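Local coordinates for protein mannose recognizing lectin (Marasmius oreades, PDB 4TKC) that binds mannose as a fungal lectin of the bulb-type family, at the interface of chains A and B. Sequence-based numbering; all coordinates share one arbitrary frame. Chains: chain A/B, Mannose recognizing lectin.

The interface of chains A and B. Residues chain A 7, 14-16, 62; chain B 6-7, 14-16.
A:Tyr7 and B:Asn14 meet through the phenol hydroxyl and a backbone carbonyl, and B:Tyr7 and A:Asn14 repeat the bond about the two-fold axis. Each hydroxyl donates to the Asn14 O at 2.6 Å, B:Tyr7 OH to A:Asn14 O for instance. The oxygen lies at the edge of the ring and in its plane, and the donor lies in the carbonyl plane with an angle of 157° at the oxygen. With CG anti to the carbonyl carbon and beside the backbone N (chi1 -72°), the ring points its hydroxyl at the partner's Asn14 carbonyl. The same A:Tyr7 OH also accepts from A:Val16 N of its own chain at 3.1 Å, a bond fairly straight at the hydrogen, as does its twin in chain B. With both bonds, each hydroxyl ties its own strand to the partner, which should limit rotation of the hydroxyl.

Packing adds to these polar links. A:Val16 CG2 lies above the CZ-OH bond of B:Tyr7, beyond the ring outline and 3.5 Å from B:Tyr7 CZ, and the symmetric pair does the same. With CG1 anti to the backbone N (chi1 168°), CG2 is the methyl that meets the tyrosine. Both methyls of A:Val16 also touch the ring carbon CB of B:Pro6.

A:Lys62 reaches across with its chain extended, CE passing beside the CD1/CE1 edge of B:Tyr7, displaced to the same side of the ring plane as A:Val16 and 4.0 Å from B:Tyr7 CE1. Its amine NZ then donates to B:Pro6 O at 2.9 Å, in the carbonyl plane. Exchange of the chains repeats this link, from B:Lys62 to A:Pro6.

One water bridges the valine carbonyls, 2.6 Å from A:Val16 O and likewise from B:Val16 O, linking the two strand backbones at the two-fold axis.

The patch is part of a symmetric interface that may be a dimer contact in solution. Within the beta-prism fold of the bulb-type lectins, it joins the N-terminal loop before strand 10-12, the loop residue Asn14 and strand 15-18 of both chains, with the lysine supplied by strand 60-63.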
# COMPACT_ATOMS: atom_id res chain seq x y z
N TYR A 7 5.10 -3.79 -5.40
CA TYR A 7 5.32 -2.59 -6.20
C TYR A 7 6.56 -2.65 -7.10
O TYR A 7 6.90 -1.62 -7.71
CB TYR A 7 5.47 -1.37 -5.27
CG TYR A 7 4.20 -0.92 -4.62
CD1 TYR A 7 3.33 -0.16 -5.35
CD2 TYR A 7 4.05 -1.02 -3.27
CE1 TYR A 7 2.14 0.23 -4.77
CE2 TYR A 7 2.86 -0.61 -2.67
CZ TYR A 7 1.95 0.10 -3.42
OH TYR A 7 0.78 0.56 -2.78
N ASN A 14 0.00 7.54 -3.54
CA ASN A 14 -0.95 6.65 -2.84
C ASN A 14 -0.41 5.26 -2.56
O ASN A 14 -1.10 4.39 -2.06
CB ASN A 14 -2.32 6.51 -3.55
CG ASN A 14 -3.10 7.79 -3.50
OD1 ASN A 14 -3.20 8.41 -2.42
ND2 ASN A 14 -3.54 8.26 -4.65
N GLY A 15 0.85 5.04 -2.87
CA GLY A 15 1.46 3.78 -2.55
C GLY A 15 1.80 3.66 -1.07
O GLY A 15 2.39 4.59 -0.49
N VAL A 16 1.67 2.45 -0.52
CA VAL A 16 1.97 2.20 0.86
C VAL A 16 2.69 0.88 1.02
O VAL A 16 2.29 -0.15 0.47
CB VAL A 16 0.69 2.12 1.73
CG1 VAL A 16 1.03 1.57 3.11
CG2 VAL A 16 0.10 3.51 1.87
N LYS A 62 4.26 5.87 3.14
CA LYS A 62 3.32 6.26 2.11
C LYS A 62 3.96 7.38 1.29
O LYS A 62 4.33 8.43 1.84
CB LYS A 62 2.00 6.72 2.76
CG LYS A 62 0.91 7.10 1.74
CD LYS A 62 -0.44 7.16 2.44
CE LYS A 62 -1.61 7.22 1.46
NZ LYS A 62 -2.95 7.44 2.10
N PRO B 6 -4.13 2.87 6.57
CA PRO B 6 -3.25 3.85 5.90
C PRO B 6 -3.99 4.69 4.89
O PRO B 6 -3.42 5.60 4.29
CB PRO B 6 -2.23 2.98 5.18
CG PRO B 6 -2.41 1.59 5.66
CD PRO B 6 -3.82 1.50 6.16
N TYR B 7 -5.29 4.39 4.72
CA TYR B 7 -6.05 4.90 3.58
C TYR B 7 -7.44 5.44 3.93
O TYR B 7 -8.21 5.77 3.01
CB TYR B 7 -6.23 3.79 2.54
CG TYR B 7 -4.99 3.43 1.78
CD1 TYR B 7 -4.61 4.23 0.74
CD2 TYR B 7 -4.42 2.20 1.93
CE1 TYR B 7 -3.45 3.93 0.05
CE2 TYR B 7 -3.26 1.87 1.23
CZ TYR B 7 -2.84 2.72 0.23
OH TYR B 7 -1.70 2.35 -0.51
N ASN B 14 -3.06 2.16 -7.44
CA ASN B 14 -1.73 1.89 -6.82
C ASN B 14 -1.78 1.70 -5.32
O ASN B 14 -0.77 1.55 -4.67
CB ASN B 14 -0.66 2.95 -7.16
CG ASN B 14 -0.26 2.90 -8.60
OD1 ASN B 14 -0.01 1.80 -9.14
ND2 ASN B 14 -0.33 4.04 -9.27
N GLY B 15 -2.97 1.70 -4.76
CA GLY B 15 -3.10 1.44 -3.35
C GLY B 15 -2.94 -0.05 -3.03
O GLY B 15 -3.55 -0.90 -3.69
N VAL B 16 -2.33 -0.34 -1.87
CA VAL B 16 -2.13 -1.69 -1.43
C VAL B 16 -2.39 -1.83 0.05
O VAL B 16 -1.92 -1.03 0.87
CB VAL B 16 -0.67 -2.17 -1.68
CG1 VAL B 16 -0.43 -3.48 -0.94
CG2 VAL B 16 -0.46 -2.36 -3.16
O HOH W 1 0.49 -1.57 1.78